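Local coordinates for protein nicastrin (Dictyostelium purpureum, PDB 4R12) that probably serves as an essential subunit of the gamma-secretase complex, the protease assembly that cleaves Notch receptors and other integral membrane proteins within the membrane, at residues A[67-72]-A[93-98]; A[45-50]-A[155-160]. All blocks are in the same frame, centred on the assembly; numbering follows the deposited sequence.

In the fold
Contacts 1 and 2 are two levels of one alpha/beta construction in the nicastrin small lobe: strand beside strand, then helix over sheet. Strand 67-72 belongs to contact 1 and is the parallel neighbour of strand 43-50 in contact 2. V71 N lies 2.7 Å from Y48 O, and I69 N 2.8 Å from I46 O, both probable hydrogen bonds. The contact centres are about 8 Å apart, and in sequence contact 1 is nested inside the loop closed by contact 2. No binding pocket or active site is known at either contact; the nearby sugars belong to attached glycans. T98 touches a NAG, and the side chains of L72 and R155 each lie about 8 Å from one.

Contact 1: residues A[67-72]-A[93-98]; sequences DIIVVL and GIIVLT
V70, L72, I95 and L97 tie two parallel strand segments together through a run of backbone hydrogen bonds that becomes more regular toward the C-terminal end. I95 N donates to V70 O at 2.8 Å. The next bond, L72 N to I95 O, has the same length of 2.8 Å and is almost straight, with 172° at the hydrogen. L97 N then closes on L72 O at 3.0 Å.

Side chains are tight here too. On one face L72 CD1 meets the CG2 branch of I94 at 3.6 Å, the two chains crossing obliquely; I94 also touches F141 and I143, and L72 touches I50 of the neighbouring strand. On the opposite face V71 carries CG1 anti to its backbone N (chi1 -178°), and this methyl rests against L97 CD2 at 3.6 Å, with L97 CG and CD1 close by. The two side chains cross at about a right angle, and helix 148-160 covers them, S158 touching V71 and S151 touching L97. Earlier on this face, I69 CG2 lies 3.9 Å from I95 CG1.

The start of the pairing is looser. V70 N still reaches G93 O, but the bond is bent to 143° and the donor is tilted out of the carbonyl plane. G93 N is buried without a hydrogen-bonding partner; the methyl I69 CD1 lies 3.5 Å from it. The ends D67 and T98 are partly exposed and take no part in the contact; T98 touches a NAG sugar.

Two adjacent parallel strands with apolar side chains on both faces, connected through the short helix 79-83, are characteristic of the buried centre of an alpha/beta sheet, here that of the nicastrin small lobe.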
loop_
_atom_site.group_PDB
_atom_site.type_symbol
_atom_site.label_atom_id
_atom_site.label_comp_id
_atom_site.label_asym_id
_atom_site.label_seq_id
_atom_site.Cartn_x
_atom_site.Cartn_y
_atom_site.Cartn_z
ATOM N N ASP A 67 24.351 -3.664 28.146
ATOM C CA ASP A 67 23.537 -3.877 26.955
ATOM C C ASP A 67 22.075 -4.202 27.284
ATOM O O ASP A 67 21.786 -5.210 27.928
ATOM C CB ASP A 67 24.154 -4.989 26.103
ATOM C CG ASP A 67 25.603 -4.691 25.720
ATOM O OD1 ASP A 67 25.933 -3.494 25.544
ATOM O OD2 ASP A 67 26.408 -5.646 25.603
ATOM N N ILE A 68 21.160 -3.348 26.834
ATOM C CA ILE A 68 19.738 -3.520 27.132
ATOM C C ILE A 68 18.869 -3.586 25.872
ATOM O O ILE A 68 18.974 -2.717 25.006
ATOM C CB ILE A 68 19.225 -2.366 28.025
ATOM C CG1 ILE A 68 20.012 -2.314 29.339
ATOM C CG2 ILE A 68 17.723 -2.506 28.289
ATOM C CD1 ILE A 68 19.719 -1.088 30.187
ATOM N N ILE A 69 18.031 -4.622 25.779
ATOM C CA ILE A 69 16.936 -4.683 24.807
ATOM C C ILE A 69 15.630 -4.275 25.487
ATOM O O ILE A 69 15.086 -5.020 26.304
ATOM C CB ILE A 69 16.749 -6.090 24.205
ATOM C CG1 ILE A 69 18.043 -6.589 23.556
ATOM C CG2 ILE A 69 15.583 -6.096 23.195
ATOM C CD1 ILE A 69 18.565 -5.670 22.480
ATOM N N VAL A 70 15.134 -3.090 25.152
ATOM C CA VAL A 70 13.893 -2.590 25.732
ATOM C C VAL A 70 12.678 -3.251 25.092
ATOM O O VAL A 70 12.536 -3.275 23.865
ATOM C CB VAL A 70 13.775 -1.062 25.582
ATOM C CG1 VAL A 70 12.448 -0.563 26.151
ATOM C CG2 VAL A 70 14.942 -0.369 26.269
ATOM N N VAL A 71 11.806 -3.795 25.932
ATOM C CA VAL A 71 10.536 -4.359 25.487
ATOM C C VAL A 71 9.437 -3.349 25.782
ATOM O O VAL A 71 9.255 -2.951 26.931
ATOM C CB VAL A 71 10.226 -5.691 26.189
ATOM C CG1 VAL A 71 8.927 -6.273 25.668
ATOM C CG2 VAL A 71 11.376 -6.670 25.990
ATOM N N LEU A 72 8.719 -2.925 24.749
ATOM C CA LEU A 72 7.720 -1.874 24.904
ATOM C C LEU A 72 6.293 -2.375 24.754
ATOM O O LEU A 72 5.939 -2.946 23.726
ATOM C CB LEU A 72 7.951 -0.759 23.877
ATOM C CG LEU A 72 9.179 0.135 24.023
ATOM C CD1 LEU A 72 9.292 1.059 22.820
ATOM C CD2 LEU A 72 9.077 0.936 25.300
ATOM N N GLY A 93 18.535 -2.303 21.388
ATOM C CA GLY A 93 17.446 -2.692 20.519
ATOM C C GLY A 93 16.123 -2.529 21.213
ATOM O O GLY A 93 16.073 -2.349 22.429
ATOM N N ILE A 94 15.048 -2.589 20.436
ATOM C CA ILE A 94 13.703 -2.500 20.987
ATOM C C ILE A 94 12.827 -3.602 20.406
ATOM O O ILE A 94 12.909 -3.909 19.212
ATOM C CB ILE A 94 13.073 -1.116 20.707
ATOM C CG1 ILE A 94 13.799 -0.038 21.512
ATOM C CG2 ILE A 94 11.583 -1.093 21.049
ATOM C CD1 ILE A 94 13.405 1.366 21.123
ATOM N N ILE A 95 12.013 -4.211 21.264
ATOM C CA ILE A 95 10.972 -5.132 20.833
ATOM C C ILE A 95 9.626 -4.516 21.162
ATOM O O ILE A 95 9.371 -4.135 22.310
ATOM C CB ILE A 95 11.088 -6.499 21.514
ATOM C CG1 ILE A 95 12.441 -7.131 21.195
ATOM C CG2 ILE A 95 9.942 -7.407 21.088
ATOM C CD1 ILE A 95 12.706 -8.435 21.939
ATOM N N VAL A 96 8.774 -4.400 20.151
ATOM C CA VAL A 96 7.449 -3.825 20.349
ATOM C C VAL A 96 6.413 -4.941 20.403
ATOM O O VAL A 96 6.302 -5.765 19.487
ATOM C CB VAL A 96 7.089 -2.807 19.238
ATOM C CG1 VAL A 96 5.648 -2.290 19.419
ATOM C CG2 VAL A 96 8.103 -1.644 19.236
ATOM N N LEU A 97 5.658 -4.960 21.496
ATOM C CA LEU A 97 4.658 -5.986 21.735
ATOM C C LEU A 97 3.362 -5.656 20.996
ATOM O O LEU A 97 2.958 -4.494 20.924
ATOM C CB LEU A 97 4.395 -6.117 23.242
ATOM C CG LEU A 97 5.626 -6.366 24.130
ATOM C CD1 LEU A 97 5.255 -6.165 25.590
ATOM C CD2 LEU A 97 6.193 -7.762 23.912
ATOM N N THR A 98 2.718 -6.674 20.446
ATOM C CA THR A 98 1.448 -6.468 19.760
ATOM C C THR A 98 0.322 -7.295 20.373
ATOM O O THR A 98 -0.691 -7.513 19.706
ATOM C CB THR A 98 1.546 -6.825 18.264
ATOM O OG1 THR A 98 1.761 -8.238 18.129
ATOM C CG2 THR A 98 2.702 -6.075 17.607
#

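Contact 2: residues A[45-50]-A[155-160]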
loop_
_atom_site.group_PDB
_atom_site.type_symbol
_atom_site.label_atom_id
_atom_site.label_comp_id
_atom_site.label_asym_id
_atom_site.label_seq_id
_atom_site.Cartn_x
_atom_site.Cartn_y
_atom_site.Cartn_z
ATOM N N GLY A 45 21.185 -8.055 24.343
ATOM C CA GLY A 45 21.134 -7.390 25.630
ATOM C C GLY A 45 20.118 -8.008 26.569
ATOM O O GLY A 45 19.385 -8.930 26.201
ATOM N N ILE A 46 20.085 -7.495 27.794
ATOM C CA ILE A 46 19.118 -7.931 28.793
ATOM C C ILE A 46 17.733 -7.339 28.468
ATOM O O ILE A 46 17.619 -6.164 28.109
ATOM C CB ILE A 46 19.575 -7.518 30.215
ATOM C CG1 ILE A 46 18.679 -8.133 31.289
ATOM C CG2 ILE A 46 19.630 -6.004 30.357
ATOM C CD1 ILE A 46 18.934 -9.594 31.525
ATOM N N LEU A 47 16.688 -8.155 28.566
ATOM C CA LEU A 47 15.334 -7.666 28.323
ATOM C C LEU A 47 14.867 -6.777 29.472
ATOM O O LEU A 47 14.944 -7.164 30.636
ATOM C CB LEU A 47 14.363 -8.832 28.131
ATOM C CG LEU A 47 14.569 -9.725 26.906
ATOM C CD1 LEU A 47 13.549 -10.837 26.893
ATOM C CD2 LEU A 47 14.493 -8.908 25.626
ATOM N N TYR A 48 14.410 -5.573 29.142
ATOM C CA TYR A 48 13.851 -4.665 30.138
ATOM C C TYR A 48 12.487 -4.176 29.662
ATOM O O TYR A 48 12.386 -3.571 28.597
ATOM C CB TYR A 48 14.779 -3.474 30.388
ATOM C CG TYR A 48 14.213 -2.459 31.363
ATOM C CD1 TYR A 48 13.352 -1.451 30.934
ATOM C CD2 TYR A 48 14.533 -2.510 32.715
ATOM C CE1 TYR A 48 12.830 -0.528 31.819
ATOM C CE2 TYR A 48 14.015 -1.589 33.610
ATOM C CZ TYR A 48 13.164 -0.602 33.156
ATOM O OH TYR A 48 12.647 0.315 34.041
ATOM N N LEU A 49 11.451 -4.422 30.464
ATOM C CA LEU A 49 10.070 -4.124 30.067
ATOM C C LEU A 49 9.575 -2.758 30.525
ATOM O O LEU A 49 9.610 -2.433 31.710
ATOM C CB LEU A 49 9.128 -5.201 30.608
ATOM C CG LEU A 49 7.629 -4.943 30.432
ATOM C CD1 LEU A 49 7.236 -4.987 28.958
ATOM C CD2 LEU A 49 6.833 -5.947 31.236
ATOM N N ILE A 50 9.116 -1.957 29.572
ATOM C CA ILE A 50 8.394 -0.739 29.888
ATOM C C ILE A 50 6.920 -0.947 29.548
ATOM O O ILE A 50 6.570 -1.083 28.380
ATOM C CB ILE A 50 8.941 0.469 29.119
ATOM C CG1 ILE A 50 10.378 0.777 29.559
ATOM C CG2 ILE A 50 8.056 1.686 29.338
ATOM C CD1 ILE A 50 10.942 2.023 28.918
ATOM N N ARG A 155 6.514 -10.651 26.928
ATOM C CA ARG A 155 6.058 -9.772 28.005
ATOM C C ARG A 155 6.248 -10.473 29.347
ATOM O O ARG A 155 6.644 -9.839 30.332
ATOM C CB ARG A 155 4.586 -9.372 27.830
ATOM C CG ARG A 155 4.102 -8.354 28.870
ATOM C CD ARG A 155 2.597 -8.051 28.776
ATOM N NE ARG A 155 2.204 -7.412 27.517
ATOM C CZ ARG A 155 1.961 -6.113 27.370
ATOM N NH1 ARG A 155 2.074 -5.286 28.404
ATOM N NH2 ARG A 155 1.602 -5.637 26.182
ATOM N N ASN A 156 6.007 -11.762 29.367
ATOM C CA ASN A 156 6.175 -12.566 30.547
ATOM C C ASN A 156 7.620 -12.579 31.043
ATOM O O ASN A 156 7.900 -12.144 32.128
ATOM C CB ASN A 156 5.689 -13.974 30.262
ATOM C CG ASN A 156 5.673 -14.847 31.488
ATOM O OD1 ASN A 156 5.364 -14.407 32.563
ATOM N ND2 ASN A 156 5.997 -16.081 31.314
ATOM N N VAL A 157 8.538 -13.051 30.230
ATOM C CA VAL A 157 9.931 -13.135 30.643
ATOM C C VAL A 157 10.606 -11.808 30.901
ATOM O O VAL A 157 11.402 -11.682 31.795
ATOM C CB VAL A 157 10.759 -13.923 29.655
ATOM C CG1 VAL A 157 10.194 -15.310 29.500
ATOM C CG2 VAL A 157 10.795 -13.209 28.339
ATOM N N SER A 158 10.257 -10.809 30.098
ATOM C CA SER A 158 10.806 -9.469 30.260
ATOM C C SER A 158 10.363 -8.853 31.582
ATOM O O SER A 158 11.045 -7.992 32.137
ATOM C CB SER A 158 10.385 -8.573 29.093
ATOM O OG SER A 158 9.122 -7.977 29.338
ATOM N N LYS A 159 9.215 -9.300 32.084
ATOM C CA LYS A 159 8.697 -8.807 33.320
ATOM C C LYS A 159 9.348 -9.549 34.468
ATOM O O LYS A 159 9.554 -9.000 35.501
ATOM C CB LYS A 159 7.185 -8.993 33.353
ATOM C CG LYS A 159 6.484 -8.251 34.460
ATOM C CD LYS A 159 4.998 -8.116 34.215
ATOM C CE LYS A 159 4.363 -7.283 35.307
ATOM N NZ LYS A 159 3.003 -6.771 34.977
ATOM N N HIS A 160 9.663 -10.807 34.239
ATOM C CA HIS A 160 10.261 -11.684 35.242
ATOM C C HIS A 160 11.665 -11.210 35.621
ATOM O O HIS A 160 12.151 -11.492 36.716
ATOM C CB HIS A 160 10.300 -13.125 34.724
ATOM C CG HIS A 160 10.959 -14.095 35.658
ATOM N ND1 HIS A 160 10.725 -14.101 37.018
ATOM C CD2 HIS A 160 11.836 -15.101 35.423
ATOM C CE1 HIS A 160 11.434 -15.065 37.580
ATOM N NE2 HIS A 160 12.117 -15.686 36.634
HETATM O O HOH W 1 11.896 -5.783 33.013
#
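L49 reaches from strand 43-50 into the flank of helix 148-160, where S158 is its main partner. Its CB lies 3.1 Å from S158 OG, a close van der Waals approach to a small polar group. CG, set anti to the backbone N (chi1 172°), stays near the same hydroxyl oxygen at 3.6 Å. Both methyls remain beside S158 OG; CD1 also approaches V71 O of the adjoining strand, and CD2 extends to K159 CB at 3.7 Å and to R155 O at 4.0 Å. An alanine here would probably leave a gap between strand and helix, with S158 OG, K159 CB and the R155 backbone losing the apolar branches that cover them.

Two residues earlier on the strand, L47 points to the same side; its CB faces S158 CB, and its CD1 meets V157 CG2 at 3.9 Å. No direct hydrogen bond joins the segments, but a water accepts from L49 N at 2.9 Å and lies unusually close to S158 O, so that it probably bridges the two backbones. Outward, K159 is exposed and its aliphatic stem borders L49 before the amine leads away. The guanidinium of R155 also turns elsewhere, pairing with D99 and D73.

The segment axes come within 6.7 Å at an angle of 99°, so the two segments run nearly perpendicular, and the small S158 occupies the point of nearest backbone approach. Leucines at alternate strand positions, buried beneath a helix with an exposed outer side, form the helix-on-sheet layer of an alpha/beta fold.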